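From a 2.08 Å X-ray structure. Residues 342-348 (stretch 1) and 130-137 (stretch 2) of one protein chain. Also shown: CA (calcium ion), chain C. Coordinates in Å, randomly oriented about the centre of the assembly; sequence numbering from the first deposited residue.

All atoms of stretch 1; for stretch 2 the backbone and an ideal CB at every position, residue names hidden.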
# COMPACT_ATOMS: atom_id res chain seq x y z
N GLY A 342 -11.02 20.32 -0.36
CA GLY A 342 -11.61 19.12 0.21
C GLY A 342 -12.14 18.07 -0.74
O GLY A 342 -12.72 17.07 -0.30
N LYS A 343 -11.98 18.27 -2.05
CA LYS A 343 -12.37 17.27 -3.04
C LYS A 343 -11.51 16.00 -2.83
O LYS A 343 -10.29 16.08 -2.71
CB LYS A 343 -12.16 17.85 -4.44
CG LYS A 343 -13.02 17.27 -5.52
CD LYS A 343 -12.37 17.50 -6.87
CE LYS A 343 -12.40 18.93 -7.35
NZ LYS A 343 -11.46 19.13 -8.47
N GLU A 344 -12.17 14.85 -2.73
CA GLU A 344 -11.58 13.55 -2.44
C GLU A 344 -11.61 12.68 -3.69
O GLU A 344 -12.67 12.52 -4.31
CB GLU A 344 -12.39 12.92 -1.29
CG GLU A 344 -11.71 11.85 -0.46
CD GLU A 344 -12.71 11.18 0.46
OE1 GLU A 344 -12.96 11.72 1.56
OE2 GLU A 344 -13.31 10.17 0.04
N ILE A 345 -10.44 12.13 -4.08
CA ILE A 345 -10.30 11.29 -5.27
C ILE A 345 -9.86 9.89 -4.86
O ILE A 345 -8.95 9.75 -4.08
CB ILE A 345 -9.32 11.96 -6.30
CG1 ILE A 345 -9.71 13.43 -6.56
CG2 ILE A 345 -9.21 11.15 -7.63
CD1 ILE A 345 -8.65 14.31 -7.27
N HIS A 346 -10.53 8.86 -5.37
CA HIS A 346 -10.17 7.46 -5.15
C HIS A 346 -9.87 6.83 -6.52
O HIS A 346 -10.16 7.44 -7.55
CB HIS A 346 -11.32 6.72 -4.43
CG HIS A 346 -11.58 7.20 -3.03
ND1 HIS A 346 -11.32 6.40 -1.95
CD2 HIS A 346 -12.09 8.38 -2.59
CE1 HIS A 346 -11.68 7.11 -0.88
NE2 HIS A 346 -12.13 8.30 -1.22
N MSE A 347 -9.36 5.59 -6.53
CA MSE A 347 -9.14 4.88 -7.80
C MSE A 347 -10.48 4.33 -8.32
O MSE A 347 -11.45 4.28 -7.57
CB MSE A 347 -8.13 3.74 -7.63
CG MSE A 347 -6.79 4.23 -7.10
SE MSE A 347 -5.45 2.85 -6.98
CE MSE A 347 -6.22 1.84 -5.53
N ARG A 348 -10.54 3.93 -9.61
CA ARG A 348 -11.76 3.39 -10.21
C ARG A 348 -12.33 2.24 -9.38
O ARG A 348 -11.60 1.32 -9.00
CB ARG A 348 -11.45 2.90 -11.63
CG ARG A 348 -12.68 2.44 -12.36
CD ARG A 348 -12.37 1.94 -13.75
NE ARG A 348 -13.60 1.69 -14.50
CZ ARG A 348 -14.22 0.51 -14.57
NH1 ARG A 348 -13.73 -0.55 -13.94
NH2 ARG A 348 -15.34 0.39 -15.26
N UNK A 130 -0.24 5.95 -7.50
CA UNK A 130 -0.07 7.10 -8.37
C UNK A 130 -1.39 7.68 -8.71
O UNK A 130 -2.21 7.01 -9.31
CB UNK A 130 0.69 6.73 -9.65
N UNK A 131 -1.59 8.96 -8.36
CA UNK A 131 -2.86 9.64 -8.58
C UNK A 131 -2.76 10.82 -9.50
O UNK A 131 -1.75 11.50 -9.52
CB UNK A 131 -3.44 10.10 -7.24
N UNK A 132 -3.88 11.08 -10.20
CA UNK A 132 -4.20 12.27 -10.99
C UNK A 132 -5.08 13.13 -10.07
O UNK A 132 -5.90 12.58 -9.34
CB UNK A 132 -4.90 11.92 -12.31
N UNK A 133 -4.90 14.44 -10.08
CA UNK A 133 -5.61 15.33 -9.17
C UNK A 133 -6.79 16.09 -9.78
O UNK A 133 -7.37 16.93 -9.12
CB UNK A 133 -4.62 16.34 -8.60
N UNK A 134 -7.09 15.84 -11.05
CA UNK A 134 -8.07 16.62 -11.79
C UNK A 134 -9.51 16.18 -11.77
O UNK A 134 -10.35 16.94 -12.27
CB UNK A 134 -7.63 16.67 -13.25
N UNK A 135 -9.83 14.99 -11.21
CA UNK A 135 -11.21 14.47 -11.12
C UNK A 135 -12.19 15.61 -10.73
O UNK A 135 -11.88 16.34 -9.80
CB UNK A 135 -11.28 13.33 -10.10
N UNK A 136 -13.33 15.82 -11.43
CA UNK A 136 -13.93 15.01 -12.50
C UNK A 136 -13.44 15.34 -13.92
O UNK A 136 -14.05 14.86 -14.87
CB UNK A 136 -15.45 15.18 -12.45
N UNK A 137 -12.34 16.11 -14.08
CA UNK A 137 -11.78 16.46 -15.39
C UNK A 137 -10.62 15.51 -15.74
O UNK A 137 -9.80 15.19 -14.87
CB UNK A 137 -11.30 17.91 -15.40
CA CA C . -1.60 15.25 -13.77

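Position 130 lies in a strand, and its CA-to-CB bond points away from stretch 1. Nothing of stretch 1 is near its ideal CB, so many side chains would fit. The residue is Met-130, a selenomethionine, which takes no part in the contact.

Position 131 is still strand, and its CA-to-CB bond points toward stretch 1. Stretch 1 offers the side chains of Ile-345 and Met-347 there, but nothing of it comes within 5.5 Å of the ideal CB. A long or broad apolar side chain could cross this gap; a small one would leave it open. The residue is Phe-131. Its CZ lies 3.7 Å from Met-347 CG, and its CE1 lies 4.1 Å from Ile-345 CG2. The ring edge also meets the backbone, with CE1 3.6 Å from His-346 C.

Position 132 points sideways. The calcium ion lies nearby, so an acidic side chain would suit, as would another oxygen ligand that can reach. The residue is Glu-132. Its end leads away from stretch 1 and binds the metal with both oxygens, Glu-132 OE1 at 2.5 Å and OE2 at 2.2 Å from the calcium ion.

Position 133 points away, so the choice is wide. Its backbone matters more: the carbonyl O is 3.5 Å from Ile-345 CD1. The residue is Asp-133. Its OD1 accepts a hydrogen bond from water 2, a ligand of the calcium, so it supports the site indirectly.

Position 134 has phi/psi of -89/-9, which does not demand glycine. An ideal CB would, however, be crowded by the carbonyl O of position 137, 3.1 Å away. A residue without a CB suits best, and it is Gly-134. Its own O accepts a backbone hydrogen bond from N of position 137.

Position 135 points toward stretch 1. Its ideal CB is 3.9 Å from Ile-345 CG1 and 5.4 Å from Lys-343 CD. Leucine, methionine or an aromatic residue could cover these aliphatic groups. The residue is Trp-135. Its CB packs on Ile-345 CG1 at 3.9 Å. The ring edge carries CZ3 to 3.7 Å from Lys-343 CG. Whatever the side chain, the backbone O can accept: Lys-343 NZ donates to Trp-135 O at 3.1 Å.

Position 136 points sideways, and the peptide bond before it is cis, which strongly favours proline. The residue is Pro-136. Its CD lies 4.4 Å from Lys-343 NZ.

Position 137 points sideways into space that stretch 1 leaves empty. Many residues would do; Ile-137 makes no contact with stretch 1.

Stretch 2 130-137: MFEDGWPI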
# COMPACT_ATOMS: atom_id res chain seq x y z
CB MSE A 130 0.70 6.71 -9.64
CG MSE A 130 2.11 6.28 -9.34
SE MSE A 130 3.13 6.16 -10.97
CE MSE A 130 4.67 5.29 -10.20
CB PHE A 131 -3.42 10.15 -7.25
CG PHE A 131 -4.37 9.21 -6.59
CD1 PHE A 131 -5.68 9.08 -7.04
CD2 PHE A 131 -3.97 8.47 -5.48
CE1 PHE A 131 -6.57 8.22 -6.41
CE2 PHE A 131 -4.86 7.58 -4.87
CZ PHE A 131 -6.15 7.46 -5.33
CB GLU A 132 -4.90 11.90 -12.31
CG GLU A 132 -3.93 11.81 -13.49
CD GLU A 132 -3.15 13.09 -13.73
OE1 GLU A 132 -3.79 14.12 -14.04
OE2 GLU A 132 -1.90 13.08 -13.59
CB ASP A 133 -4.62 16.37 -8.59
CG ASP A 133 -3.88 17.23 -9.60
OD1 ASP A 133 -4.37 17.37 -10.75
OD2 ASP A 133 -2.78 17.71 -9.27
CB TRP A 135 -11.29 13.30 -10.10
CG TRP A 135 -12.68 12.78 -9.90
CD1 TRP A 135 -13.37 11.93 -10.73
CD2 TRP A 135 -13.63 13.22 -8.91
NE1 TRP A 135 -14.66 11.77 -10.28
CE2 TRP A 135 -14.85 12.55 -9.17
CE3 TRP A 135 -13.54 14.06 -7.78
CZ2 TRP A 135 -15.99 12.74 -8.36
CZ3 TRP A 135 -14.67 14.25 -6.99
CH2 TRP A 135 -15.87 13.59 -7.28
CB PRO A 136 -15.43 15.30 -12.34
CG PRO A 136 -15.46 16.71 -11.90
CD PRO A 136 -14.27 16.88 -11.00
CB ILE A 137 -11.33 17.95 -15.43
CG1 ILE A 137 -12.53 18.89 -15.15
CG2 ILE A 137 -10.66 18.30 -16.81
CD1 ILE A 137 -12.14 20.29 -14.82
O HOH W 1 -8.82 19.56 -9.38
O HOH W 2 -3.23 16.98 -13.62
O HOH W 3 -0.49 17.33 -13.70
O HOH W 4 -1.63 15.31 -16.19
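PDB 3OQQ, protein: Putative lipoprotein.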